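Local structure of HpcE (1WZO) at residues A4-L7 with V12-G15; A69-P74 with F139-R144; V85-G90 with V222-V227; V94-E99 with L179-H184; D165-W170 with Y190-L195. The protein probably catalyses the isomerisation of 2-hydroxyhepta-2,4-diene-1,7-dioate, as expected of an enzyme of the fumarylacetoacetate hydrolase family. All blocks are in the same frame, centred on the assembly; numbering follows the deposited sequence.

In the fold
Interaction 1, the hairpin of strands 2-8 and 11-18, comes first along the chain and lies apart: its centre is 27 to 30 Å from the centres of the other four. Interactions 3 and 4 adjoin, with centres 16 Å apart, where Val222 N lies 2.9 Å from Val94 O and strand 94-104 follows strand 85-87. Interaction 4 also touches interaction 5, centres 17 Å apart, through His184 against Asp168, Leu169 and Trp170. Interaction 2 touches none of them, its nearest atoms about 5 Å from interactions 4 and 5, and borders another subunit. The last four join residues far apart in sequence, while strand 2-8 also pairs with strand 152-159, tying the hairpin to the rest of the chain.

Interaction 1: A4-L7 with V12-G15; sequences ARFL and VHQG
Phe6 and His13 face each other as a hydrogen-bonded antiparallel pair, and the ring of Phe6 is laid under the CB of His13. Its CG occupies the position between the backbone N and the carbonyl carbon (chi1 58°), which swings the ring back over the neighbouring strand. His13 CB then stands 3.7 Å from the centroid of the Phe6 ring, over the face but offset toward the rim, a CH-pi contact. The imidazole is turned obliquely to the phenyl plane, neither stacked nor edge-to-face; its ND1 is bound by Glu25, while His30 meets both rings. Backbone bonds hold this pair, with His13 N donating to Phe6 O at 2.8 Å, nearly straight at 173°, and Phe6 N to His13 O at 3.0 Å. The next hydrogen-bonded pair, Ala4 with Gly15, has Gly15 N donating to Ala4 O at 2.7 Å. The Phe6 ring reaches over toward this glycine, with CE2 near its N.

On the other face Arg5 and Gln14 run side by side in the same direction, with Gln14 OE1 3.8 Å from Arg5 CD; the guanidinium reaches Leu39 O through NH1. Beyond them Leu7 CD1 meets Val12 CG2 at 3.7 Å, and Leu7 also packs on Leu7 of a second subunit. Two antiparallel strands in uninterrupted register, the short segments at 156°, make this a beta hairpin.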
# COMPACT_ATOMS: atom_id res chain seq x y z
N ALA B 4 -18.44 6.10 4.09
CA ALA B 4 -18.65 4.76 3.57
C ALA B 4 -17.92 4.56 2.25
O ALA B 4 -17.57 5.53 1.57
CB ALA B 4 -20.14 4.51 3.37
N ARG B 5 -17.66 3.30 1.91
CA ARG B 5 -17.00 2.95 0.66
C ARG B 5 -17.89 1.92 -0.02
O ARG B 5 -18.42 1.02 0.64
CB ARG B 5 -15.60 2.38 0.92
CG ARG B 5 -14.61 3.43 1.39
CD ARG B 5 -13.23 2.85 1.70
NE ARG B 5 -12.55 2.26 0.55
CZ ARG B 5 -12.46 0.96 0.30
NH1 ARG B 5 -13.02 0.07 1.12
NH2 ARG B 5 -11.79 0.53 -0.76
N PHE B 6 -18.06 2.05 -1.32
CA PHE B 6 -18.90 1.12 -2.05
C PHE B 6 -18.44 0.95 -3.49
O PHE B 6 -17.72 1.79 -4.02
CB PHE B 6 -20.36 1.57 -2.00
CG PHE B 6 -20.59 2.95 -2.56
CD1 PHE B 6 -20.93 3.13 -3.90
CD2 PHE B 6 -20.45 4.08 -1.75
CE1 PHE B 6 -21.13 4.41 -4.43
CE2 PHE B 6 -20.65 5.36 -2.26
CZ PHE B 6 -20.99 5.52 -3.61
N LEU B 7 -18.85 -0.15 -4.10
CA LEU B 7 -18.48 -0.44 -5.48
C LEU B 7 -19.71 -0.29 -6.37
O LEU B 7 -20.78 -0.82 -6.06
CB LEU B 7 -17.93 -1.87 -5.55
CG LEU B 7 -17.25 -2.36 -6.83
CD1 LEU B 7 -16.06 -1.48 -7.17
CD2 LEU B 7 -16.80 -3.80 -6.62
N VAL B 12 -14.71 2.15 -7.42
CA VAL B 12 -14.71 2.15 -5.96
C VAL B 12 -14.95 3.61 -5.58
O VAL B 12 -14.21 4.50 -6.01
CB VAL B 12 -13.36 1.69 -5.39
CG1 VAL B 12 -13.33 1.91 -3.88
CG2 VAL B 12 -13.12 0.22 -5.70
N HIS B 13 -15.98 3.85 -4.78
CA HIS B 13 -16.31 5.21 -4.36
C HIS B 13 -16.16 5.40 -2.86
O HIS B 13 -16.49 4.52 -2.07
CB HIS B 13 -17.75 5.56 -4.72
CG HIS B 13 -17.98 5.80 -6.18
ND1 HIS B 13 -17.40 6.84 -6.86
CD2 HIS B 13 -18.75 5.14 -7.08
CE1 HIS B 13 -17.81 6.82 -8.12
NE2 HIS B 13 -18.63 5.80 -8.28
N GLN B 14 -15.65 6.56 -2.47
CA GLN B 14 -15.52 6.90 -1.07
C GLN B 14 -16.59 7.96 -0.88
O GLN B 14 -16.44 9.10 -1.34
CB GLN B 14 -14.14 7.47 -0.76
CG GLN B 14 -13.02 6.48 -1.00
CD GLN B 14 -11.88 6.64 -0.01
OE1 GLN B 14 -12.07 6.47 1.19
NE2 GLN B 14 -10.70 6.96 -0.52
N GLY B 15 -17.69 7.59 -0.24
CA GLY B 15 -18.78 8.53 -0.06
C GLY B 15 -19.26 8.81 1.35
O GLY B 15 -18.61 8.46 2.33

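Interaction 2: A69-P74 with F139-R144; sequences ALFWKP and FRPPIR
Phe71 lies with one face of its ring beneath the pyrrolidine of Pro141, whose CG sits 4.2 Å from the centroid of the Phe71 ring. That carbon is only 15° off the ring normal, which makes the approach a CH-pi contact, and the two side chains cross at about a right angle. The phenyl is brought there by a CG placed between the backbone N and the carbonyl carbon (chi1 66°). A cis peptide bond precedes Pro141.

One residue further along, the indole of Trp72 receives Ile143 at its edge: Ile143 CD1 lies near the ring plane, 4.0 Å from Trp72 CE3. Over a face of the same indole stands the backbone N of Pro74, and Trp72 of a third subunit stacks on the ring. Between the two apolar contacts a water bridges the backbones, donating to Trp72 O at 3.0 Å and, weakly, to Pro141 O.

Ile143 packs also on Met203 of the third subunit. The contact therefore joins strand 69-73 to the proline loop and the helix 143-146 that begins after Pro142, its N-cap residue, in a fumarylacetoacetate hydrolase-type domain at an interface between subunits.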
# COMPACT_ATOMS: atom_id res chain seq x y z
N ALA B 69 -6.78 -8.29 28.47
CA ALA B 69 -6.44 -9.54 27.79
C ALA B 69 -6.56 -9.30 26.28
O ALA B 69 -7.59 -9.58 25.68
CB ALA B 69 -7.39 -10.64 28.23
N LEU B 70 -5.48 -8.80 25.69
CA LEU B 70 -5.44 -8.46 24.27
C LEU B 70 -5.23 -9.64 23.32
O LEU B 70 -4.53 -10.60 23.65
CB LEU B 70 -4.32 -7.45 24.02
CG LEU B 70 -4.22 -6.16 24.83
CD1 LEU B 70 -2.90 -5.48 24.52
CD2 LEU B 70 -5.39 -5.24 24.49
N PHE B 71 -5.85 -9.55 22.15
CA PHE B 71 -5.70 -10.57 21.11
C PHE B 71 -5.78 -9.92 19.74
O PHE B 71 -6.21 -8.77 19.59
CB PHE B 71 -6.73 -11.69 21.24
CG PHE B 71 -8.15 -11.25 20.98
CD1 PHE B 71 -8.93 -10.76 22.02
CD2 PHE B 71 -8.70 -11.35 19.71
CE1 PHE B 71 -10.25 -10.38 21.79
CE2 PHE B 71 -10.02 -10.97 19.48
CZ PHE B 71 -10.79 -10.49 20.52
N TRP B 72 -5.38 -10.67 18.72
CA TRP B 72 -5.34 -10.18 17.36
C TRP B 72 -6.40 -10.76 16.43
O TRP B 72 -6.85 -11.88 16.61
CB TRP B 72 -3.94 -10.50 16.80
CG TRP B 72 -3.74 -10.32 15.32
CD1 TRP B 72 -3.70 -9.14 14.63
CD2 TRP B 72 -3.44 -11.34 14.37
NE1 TRP B 72 -3.38 -9.36 13.32
CE2 TRP B 72 -3.21 -10.71 13.13
CE3 TRP B 72 -3.34 -12.74 14.45
CZ2 TRP B 72 -2.88 -11.43 11.97
CZ3 TRP B 72 -3.01 -13.45 13.30
CH2 TRP B 72 -2.78 -12.79 12.08
N LYS B 73 -6.82 -9.95 15.45
CA LYS B 73 -7.76 -10.38 14.42
C LYS B 73 -7.06 -10.03 13.11
O LYS B 73 -6.73 -8.86 12.87
CB LYS B 73 -9.10 -9.63 14.51
CG LYS B 73 -9.98 -9.99 15.72
CD LYS B 73 -10.71 -11.34 15.59
CE LYS B 73 -11.92 -11.28 14.65
NZ LYS B 73 -12.90 -12.41 14.88
N PRO B 74 -6.80 -11.03 12.25
CA PRO B 74 -6.13 -10.80 10.97
C PRO B 74 -7.00 -10.01 10.00
O PRO B 74 -8.22 -10.09 10.04
CB PRO B 74 -5.85 -12.21 10.46
CG PRO B 74 -7.01 -12.98 11.00
CD PRO B 74 -7.14 -12.45 12.41
N PHE B 139 -3.05 -19.25 24.69
CA PHE B 139 -3.22 -18.00 23.95
C PHE B 139 -4.70 -17.81 23.65
O PHE B 139 -5.09 -17.58 22.50
CB PHE B 139 -2.41 -18.01 22.65
CG PHE B 139 -0.94 -18.25 22.84
CD1 PHE B 139 -0.30 -17.83 24.01
CD2 PHE B 139 -0.19 -18.86 21.84
CE1 PHE B 139 1.07 -18.02 24.18
CE2 PHE B 139 1.19 -19.06 21.99
CZ PHE B 139 1.82 -18.64 23.16
N ARG B 140 -5.51 -17.90 24.69
CA ARG B 140 -6.96 -17.75 24.57
C ARG B 140 -7.38 -16.29 24.36
O ARG B 140 -6.89 -15.40 25.05
CB ARG B 140 -7.64 -18.30 25.82
CG ARG B 140 -9.14 -18.07 25.86
CD ARG B 140 -9.78 -18.88 26.97
NE ARG B 140 -11.22 -18.64 27.03
CZ ARG B 140 -12.09 -19.48 27.59
NH1 ARG B 140 -11.67 -20.62 28.12
NH2 ARG B 140 -13.39 -19.18 27.60
N PRO B 141 -8.26 -16.04 23.38
CA PRO B 141 -8.84 -17.06 22.49
C PRO B 141 -7.88 -17.37 21.34
O PRO B 141 -7.24 -16.48 20.80
CB PRO B 141 -10.12 -16.38 22.00
CG PRO B 141 -9.72 -14.94 21.93
CD PRO B 141 -8.95 -14.75 23.22
N PRO B 142 -7.75 -18.66 20.97
CA PRO B 142 -6.84 -19.03 19.89
C PRO B 142 -7.13 -18.35 18.55
O PRO B 142 -8.27 -17.98 18.25
CB PRO B 142 -7.00 -20.55 19.81
CG PRO B 142 -7.33 -20.93 21.23
CD PRO B 142 -8.33 -19.85 21.61
N ILE B 143 -6.09 -18.19 17.75
CA ILE B 143 -6.21 -17.59 16.44
C ILE B 143 -7.13 -18.46 15.57
O ILE B 143 -7.93 -17.95 14.79
CB ILE B 143 -4.81 -17.42 15.81
CG1 ILE B 143 -4.07 -16.30 16.55
CG2 ILE B 143 -4.93 -17.13 14.32
CD1 ILE B 143 -2.58 -16.22 16.26
N ARG B 144 -7.03 -19.77 15.73
CA ARG B 144 -7.87 -20.68 14.95
C ARG B 144 -9.36 -20.48 15.25
O ARG B 144 -10.21 -20.73 14.40
CB ARG B 144 -7.49 -22.14 15.25
CG ARG B 144 -8.17 -23.14 14.32
CD ARG B 144 -7.42 -24.45 14.25
NE ARG B 144 -7.67 -25.32 15.40
CZ ARG B 144 -8.72 -26.13 15.49
NH1 ARG B 144 -9.61 -26.19 14.50
NH2 ARG B 144 -8.88 -26.89 16.57
O HOH W 1 -6.73 -14.39 18.28

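Interaction 3: V85-G90 with V222-V227; sequences VLYPKG and VRPGDV
Pro224 lies over one face of the Tyr87 ring, tilted so that CD and CG come nearest; CD is 3.8 Å from the centroid of that ring and 17° off the normal, a CH-pi contact offset toward the rim. Its CG takes the inner end, 3.7 Å from Tyr87 CG. The phenol reaches the 222-227 loop because its CG is anti to the backbone N (chi1 -171°). At the ring's edge, in plane, Val222 O lies 3.5 Å from Tyr87 CE2. A water in the same plane donates both to Val222 O at 2.9 Å and to Tyr87 OH at 3.0 Å; the hydroxyl also bonds to Ala91 O.

The loop itself holds a type II beta turn from Arg223 to Asp226, in which Arg223 N binds Asp226 OD2 at 2.7 Å, so Pro224 is offered by a braced backbone. A leucine in place of Tyr87 would probably uncover the Pro224 ring and leave the bridging water and Ala91 O without their hydroxyl partner. Aromatic face for proline, hydroxyl for water and carbonyl: the phenol joins apolar packing to polar bonding in a single side chain.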
# COMPACT_ATOMS: atom_id res chain seq x y z
N VAL B 85 -20.77 -14.53 5.99
CA VAL B 85 -19.88 -15.16 6.97
C VAL B 85 -19.90 -16.66 6.71
O VAL B 85 -20.96 -17.26 6.54
CB VAL B 85 -20.35 -14.89 8.42
CG1 VAL B 85 -19.56 -15.76 9.40
CG2 VAL B 85 -20.17 -13.41 8.75
N LEU B 86 -18.72 -17.27 6.68
CA LEU B 86 -18.62 -18.70 6.44
C LEU B 86 -18.56 -19.47 7.76
O LEU B 86 -17.70 -19.23 8.61
CB LEU B 86 -17.37 -19.01 5.59
CG LEU B 86 -17.37 -18.30 4.23
CD1 LEU B 86 -16.04 -18.50 3.54
CD2 LEU B 86 -18.50 -18.84 3.37
N TYR B 87 -19.51 -20.39 7.93
CA TYR B 87 -19.59 -21.20 9.14
C TYR B 87 -18.61 -22.38 9.03
O TYR B 87 -18.65 -23.12 8.05
CB TYR B 87 -21.03 -21.69 9.31
CG TYR B 87 -21.32 -22.37 10.63
CD1 TYR B 87 -20.94 -23.69 10.85
CD2 TYR B 87 -22.00 -21.70 11.64
CE1 TYR B 87 -21.24 -24.33 12.05
CE2 TYR B 87 -22.30 -22.32 12.85
CZ TYR B 87 -21.92 -23.64 13.05
OH TYR B 87 -22.23 -24.27 14.23
N PRO B 88 -17.72 -22.55 10.02
CA PRO B 88 -16.75 -23.65 10.00
C PRO B 88 -17.41 -25.01 9.92
O PRO B 88 -18.25 -25.35 10.76
CB PRO B 88 -15.99 -23.46 11.31
CG PRO B 88 -16.07 -21.98 11.54
CD PRO B 88 -17.51 -21.70 11.20
N LYS B 89 -17.04 -25.79 8.91
CA LYS B 89 -17.60 -27.12 8.71
C LYS B 89 -17.49 -27.97 9.97
O LYS B 89 -16.39 -28.15 10.51
CB LYS B 89 -16.87 -27.83 7.57
CG LYS B 89 -17.45 -29.19 7.20
CD LYS B 89 -18.85 -29.04 6.62
CE LYS B 89 -18.85 -28.10 5.42
NZ LYS B 89 -17.80 -28.48 4.43
N GLY B 90 -18.62 -28.48 10.44
CA GLY B 90 -18.61 -29.33 11.63
C GLY B 90 -18.60 -28.63 12.98
O GLY B 90 -18.73 -29.28 14.01
N VAL B 222 -25.05 -18.74 16.78
CA VAL B 222 -25.62 -18.60 15.45
C VAL B 222 -25.39 -19.85 14.62
O VAL B 222 -24.50 -20.64 14.91
CB VAL B 222 -25.02 -17.38 14.73
CG1 VAL B 222 -25.47 -16.10 15.42
CG2 VAL B 222 -23.50 -17.46 14.72
N ARG B 223 -26.20 -20.03 13.58
CA ARG B 223 -26.09 -21.20 12.73
C ARG B 223 -26.22 -20.86 11.25
O ARG B 223 -26.64 -19.76 10.89
CB ARG B 223 -27.17 -22.21 13.12
CG ARG B 223 -27.14 -22.60 14.59
CD ARG B 223 -28.26 -23.56 14.93
NE ARG B 223 -28.24 -23.95 16.34
CZ ARG B 223 -28.45 -23.12 17.35
NH1 ARG B 223 -28.70 -21.83 17.13
NH2 ARG B 223 -28.40 -23.57 18.60
N PRO B 224 -25.84 -21.79 10.36
CA PRO B 224 -25.94 -21.55 8.92
C PRO B 224 -27.35 -21.09 8.56
O PRO B 224 -28.33 -21.66 9.04
CB PRO B 224 -25.60 -22.91 8.32
CG PRO B 224 -24.62 -23.47 9.30
CD PRO B 224 -25.26 -23.12 10.63
N GLY B 225 -27.45 -20.06 7.73
CA GLY B 225 -28.75 -19.57 7.34
C GLY B 225 -29.21 -18.35 8.11
O GLY B 225 -30.05 -17.58 7.64
N ASP B 226 -28.67 -18.15 9.31
CA ASP B 226 -29.05 -17.00 10.12
C ASP B 226 -28.55 -15.70 9.51
O ASP B 226 -27.53 -15.68 8.82
CB ASP B 226 -28.49 -17.10 11.54
CG ASP B 226 -29.14 -18.20 12.35
OD1 ASP B 226 -30.26 -18.62 11.99
OD2 ASP B 226 -28.53 -18.63 13.36
N VAL B 227 -29.28 -14.62 9.77
CA VAL B 227 -28.92 -13.30 9.29
C VAL B 227 -28.65 -12.46 10.54
O VAL B 227 -29.56 -12.19 11.32
CB VAL B 227 -30.05 -12.65 8.46
CG1 VAL B 227 -29.66 -11.24 8.04
CG2 VAL B 227 -30.33 -13.50 7.22
O HOH W 2 -23.27 -22.71 16.55

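Interaction 4: V94-E99 with L179-H184; sequences VHYEVE and LRQEGH
Tyr96 and Gln181 make the close part of this contact: the phenol OH donates to Gln181 OE1 at 3.1 Å. The acceptor is met from above its carbonyl plane, 36° out of it, and ring and amide planes stand 63° apart. Gln181 OE1 lies near the phenol plane, 3.4 Å from Tyr96 CE1, while Gln181 CB is equally near the hydroxyl oxygen. An extended chain beyond CG carries the amide there, its NE2 turned to Pro216 O.

Looser is the flank at Val98, where CG1 stays 4.2 Å from Gln181 OE1 and water fills in, donating to Gln181 OE1 at 2.7 Å and accepting a long bond from Val98 N. On the other flank Arg180 offers its CB to the Tyr96 hydroxyl, while its guanidinium binds Ile219 O and Gln221 O. Arg180 and Gln181 form a classic beta bulge opposite Ala173. A phenylalanine at Tyr96 would probably leave Gln181 OE1 without its hydroxyl donor, with water as its remaining partner here. Phenol and water thus both donate to one buried amide oxygen, tying strand 178-184 to segment 94-99.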
# COMPACT_ATOMS: atom_id res chain seq x y z
N VAL B 94 -20.68 -21.67 17.40
CA VAL B 94 -20.20 -20.43 16.80
C VAL B 94 -21.06 -19.28 17.34
O VAL B 94 -22.29 -19.37 17.35
CB VAL B 94 -20.31 -20.47 15.26
CG1 VAL B 94 -19.87 -19.14 14.67
CG2 VAL B 94 -19.46 -21.60 14.73
N HIS B 95 -20.41 -18.21 17.78
CA HIS B 95 -21.10 -17.06 18.36
C HIS B 95 -20.72 -15.73 17.74
O HIS B 95 -19.57 -15.52 17.33
CB HIS B 95 -20.79 -16.97 19.86
CG HIS B 95 -21.29 -18.14 20.65
ND1 HIS B 95 -22.40 -18.06 21.47
CD2 HIS B 95 -20.83 -19.41 20.76
CE1 HIS B 95 -22.60 -19.23 22.05
NE2 HIS B 95 -21.66 -20.06 21.63
N TYR B 96 -21.69 -14.81 17.67
CA TYR B 96 -21.41 -13.47 17.17
C TYR B 96 -20.99 -12.71 18.42
O TYR B 96 -21.21 -13.18 19.54
CB TYR B 96 -22.68 -12.83 16.56
CG TYR B 96 -23.74 -12.46 17.59
CD1 TYR B 96 -23.54 -11.42 18.50
CD2 TYR B 96 -24.93 -13.20 17.70
CE1 TYR B 96 -24.47 -11.12 19.50
CE2 TYR B 96 -25.87 -12.91 18.70
CZ TYR B 96 -25.63 -11.88 19.59
OH TYR B 96 -26.52 -11.62 20.61
N GLU B 97 -20.38 -11.55 18.24
CA GLU B 97 -19.99 -10.70 19.37
C GLU B 97 -20.11 -9.26 18.91
O GLU B 97 -19.29 -8.78 18.12
CB GLU B 97 -18.54 -11.01 19.82
CG GLU B 97 -18.40 -12.33 20.57
CD GLU B 97 -17.07 -12.49 21.31
OE1 GLU B 97 -16.88 -13.52 21.98
OE2 GLU B 97 -16.22 -11.58 21.22
N VAL B 98 -21.13 -8.55 19.39
CA VAL B 98 -21.31 -7.16 19.00
C VAL B 98 -20.37 -6.27 19.81
O VAL B 98 -20.40 -6.26 21.04
CB VAL B 98 -22.80 -6.69 19.17
CG1 VAL B 98 -23.26 -6.89 20.60
CG2 VAL B 98 -22.94 -5.24 18.74
N GLU B 99 -19.50 -5.54 19.12
CA GLU B 99 -18.54 -4.69 19.81
C GLU B 99 -18.34 -3.34 19.16
O GLU B 99 -18.42 -3.19 17.94
CB GLU B 99 -17.18 -5.40 19.90
CG GLU B 99 -17.26 -6.88 20.23
CD GLU B 99 -15.91 -7.49 20.59
OE1 GLU B 99 -14.87 -6.81 20.41
OE2 GLU B 99 -15.89 -8.65 21.04
N LEU B 179 -34.55 -9.73 18.27
CA LEU B 179 -33.60 -9.18 19.23
C LEU B 179 -33.05 -10.29 20.12
O LEU B 179 -33.80 -10.98 20.81
CB LEU B 179 -34.29 -8.12 20.09
CG LEU B 179 -33.42 -7.41 21.13
CD1 LEU B 179 -32.31 -6.63 20.44
CD2 LEU B 179 -34.29 -6.48 21.97
N ARG B 180 -31.74 -10.46 20.08
CA ARG B 180 -31.08 -11.49 20.87
C ARG B 180 -30.41 -10.94 22.12
O ARG B 180 -30.36 -11.61 23.16
CB ARG B 180 -30.00 -12.18 20.04
CG ARG B 180 -30.49 -13.20 19.04
CD ARG B 180 -31.05 -14.44 19.72
NE ARG B 180 -31.06 -15.57 18.80
CZ ARG B 180 -29.99 -16.30 18.50
NH1 ARG B 180 -28.81 -16.02 19.04
NH2 ARG B 180 -30.10 -17.31 17.64
N GLN B 181 -29.92 -9.71 22.04
CA GLN B 181 -29.19 -9.14 23.16
C GLN B 181 -29.11 -7.62 23.18
O GLN B 181 -29.14 -6.97 22.14
CB GLN B 181 -27.78 -9.74 23.15
CG GLN B 181 -26.75 -9.08 24.02
CD GLN B 181 -25.38 -9.73 23.86
OE1 GLN B 181 -24.97 -10.06 22.74
NE2 GLN B 181 -24.67 -9.92 24.96
N GLU B 182 -29.02 -7.08 24.39
CA GLU B 182 -28.89 -5.64 24.60
C GLU B 182 -27.79 -5.39 25.61
O GLU B 182 -27.73 -6.04 26.65
CB GLU B 182 -30.20 -5.04 25.13
CG GLU B 182 -31.32 -4.95 24.10
CD GLU B 182 -32.51 -4.16 24.62
OE1 GLU B 182 -33.10 -4.57 25.64
OE2 GLU B 182 -32.85 -3.13 24.00
N GLY B 183 -26.90 -4.45 25.29
CA GLY B 183 -25.82 -4.13 26.19
C GLY B 183 -25.54 -2.64 26.16
O GLY B 183 -26.19 -1.91 25.41
N HIS B 184 -24.58 -2.19 26.95
CA HIS B 184 -24.25 -0.78 26.98
C HIS B 184 -22.75 -0.60 27.24
O HIS B 184 -22.19 -1.23 28.12
CB HIS B 184 -25.08 -0.08 28.06
CG HIS B 184 -25.17 1.40 27.87
ND1 HIS B 184 -24.26 2.28 28.41
CD2 HIS B 184 -26.04 2.15 27.15
CE1 HIS B 184 -24.55 3.51 28.02
NE2 HIS B 184 -25.63 3.46 27.26
O HOH W 3 -22.37 -10.08 22.02

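Interaction 5: D165-W170 with Y190-L195; sequences DPQDLW and YSVAEL
Gln167 reaches from its loop to the start of helix 192-200, and its amide oxygen accepts a hydrogen bond from Val192 N at 2.8 Å. From CB the chain leaves with CG anti to the carbonyl carbon, and a second bend (chi2 -55°) turns it toward the helix; neither CB nor CG comes close to the 190-195 segment. CD is the first atom to make contact, 3.7 Å from Ser191 CB. At the tip OE1 meets Val192 N almost straight, with 173° at the hydrogen, the donor tilted 31° from the carbonyl plane. The same oxygen touches Val192 CG2 at 3.3 Å and accepts from a water at 2.8 Å, which in turn accepts from Ala193 N. NE2, the other branch, passes near Ser191 CA and CB.

Beside this tip Pro166 CB packs on Val192 CG2 at 4.1 Å, the apolar part of the contact. Each partner is also held by bonds within its own segment. On the loop side Asp165 OD1 accepts from Gln167 N, an Asx turn within a type I beta turn. On the helix side Ser191 and Glu194 form a capping box, with Glu194 N donating to Ser191 OG at 3.1 Å and Ser191 N to Glu194 OE1; Glu194 is also salt-bridged to Arg64. The glutamine therefore supplements the cap: Val192 N is satisfied directly and Ala193 N through water, so one neutral amide oxygen serves two N-H groups of the helix's first turn.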
# COMPACT_ATOMS: atom_id res chain seq x y z
N ASP B 165 -19.42 10.47 23.46
CA ASP B 165 -18.84 9.66 24.53
C ASP B 165 -18.99 8.17 24.20
O ASP B 165 -20.09 7.62 24.24
CB ASP B 165 -19.52 9.97 25.87
CG ASP B 165 -18.99 9.12 27.01
OD1 ASP B 165 -17.89 8.53 26.87
OD2 ASP B 165 -19.67 9.04 28.06
N PRO B 166 -17.87 7.50 23.87
CA PRO B 166 -17.90 6.08 23.53
C PRO B 166 -18.33 5.16 24.68
O PRO B 166 -18.70 4.02 24.45
CB PRO B 166 -16.47 5.81 23.07
CG PRO B 166 -15.67 6.73 23.95
CD PRO B 166 -16.49 8.01 23.86
N GLN B 167 -18.28 5.67 25.91
CA GLN B 167 -18.66 4.89 27.08
C GLN B 167 -20.15 5.07 27.40
O GLN B 167 -20.62 4.64 28.46
CB GLN B 167 -17.83 5.30 28.30
CG GLN B 167 -16.32 5.35 28.04
CD GLN B 167 -15.77 4.04 27.49
OE1 GLN B 167 -14.78 4.04 26.76
NE2 GLN B 167 -16.39 2.92 27.86
N ASP B 168 -20.88 5.68 26.48
CA ASP B 168 -22.31 5.92 26.68
C ASP B 168 -23.11 5.59 25.41
O ASP B 168 -23.77 6.46 24.84
CB ASP B 168 -22.52 7.38 27.11
CG ASP B 168 -23.94 7.66 27.55
OD1 ASP B 168 -24.47 6.91 28.39
OD2 ASP B 168 -24.51 8.66 27.07
N LEU B 169 -23.04 4.33 24.98
CA LEU B 169 -23.74 3.88 23.78
C LEU B 169 -24.39 2.52 24.02
O LEU B 169 -23.80 1.65 24.66
CB LEU B 169 -22.76 3.75 22.60
CG LEU B 169 -21.93 4.96 22.17
CD1 LEU B 169 -20.91 4.52 21.11
CD2 LEU B 169 -22.83 6.04 21.61
N TRP B 170 -25.61 2.33 23.52
CA TRP B 170 -26.25 1.03 23.69
C TRP B 170 -25.80 0.09 22.58
O TRP B 170 -25.44 0.53 21.49
CB TRP B 170 -27.79 1.13 23.70
CG TRP B 170 -28.44 1.87 22.56
CD1 TRP B 170 -29.03 3.10 22.62
CD2 TRP B 170 -28.63 1.40 21.21
NE1 TRP B 170 -29.59 3.42 21.40
CE2 TRP B 170 -29.36 2.40 20.52
CE3 TRP B 170 -28.27 0.23 20.52
CZ2 TRP B 170 -29.72 2.27 19.17
CZ3 TRP B 170 -28.63 0.10 19.18
CH2 TRP B 170 -29.35 1.12 18.53
N TYR B 190 -12.52 -1.82 31.12
CA TYR B 190 -11.45 -0.89 30.76
C TYR B 190 -12.05 -0.02 29.66
O TYR B 190 -12.56 -0.54 28.67
CB TYR B 190 -10.23 -1.62 30.19
CG TYR B 190 -9.30 -2.23 31.21
CD1 TYR B 190 -9.43 -3.55 31.62
CD2 TYR B 190 -8.26 -1.47 31.76
CE1 TYR B 190 -8.55 -4.11 32.55
CE2 TYR B 190 -7.38 -2.02 32.69
CZ TYR B 190 -7.53 -3.34 33.08
OH TYR B 190 -6.65 -3.88 33.98
N SER B 191 -11.99 1.29 29.83
CA SER B 191 -12.55 2.20 28.84
C SER B 191 -11.68 2.26 27.59
O SER B 191 -10.55 1.77 27.57
CB SER B 191 -12.65 3.61 29.42
OG SER B 191 -11.36 4.14 29.67
N VAL B 192 -12.23 2.85 26.54
CA VAL B 192 -11.50 3.01 25.29
C VAL B 192 -10.20 3.76 25.61
O VAL B 192 -9.11 3.37 25.17
CB VAL B 192 -12.31 3.83 24.27
CG1 VAL B 192 -11.46 4.14 23.06
CG2 VAL B 192 -13.57 3.06 23.88
N ALA B 193 -10.31 4.84 26.38
CA ALA B 193 -9.14 5.63 26.75
C ALA B 193 -8.11 4.80 27.51
O ALA B 193 -6.92 4.89 27.23
CB ALA B 193 -9.57 6.83 27.60
N GLU B 194 -8.55 3.99 28.46
CA GLU B 194 -7.62 3.17 29.22
C GLU B 194 -6.96 2.10 28.34
O GLU B 194 -5.77 1.79 28.52
CB GLU B 194 -8.33 2.50 30.39
CG GLU B 194 -8.78 3.49 31.47
CD GLU B 194 -9.58 2.81 32.56
OE1 GLU B 194 -10.58 2.15 32.23
OE2 GLU B 194 -9.20 2.94 33.75
N LEU B 195 -7.72 1.54 27.41
CA LEU B 195 -7.21 0.52 26.51
C LEU B 195 -6.14 1.09 25.57
O LEU B 195 -5.09 0.48 25.36
CB LEU B 195 -8.36 -0.10 25.70
CG LEU B 195 -9.34 -0.97 26.49
CD1 LEU B 195 -10.54 -1.34 25.63
CD2 LEU B 195 -8.62 -2.24 26.96
O HOH W 4 -12.86 6.09 26.73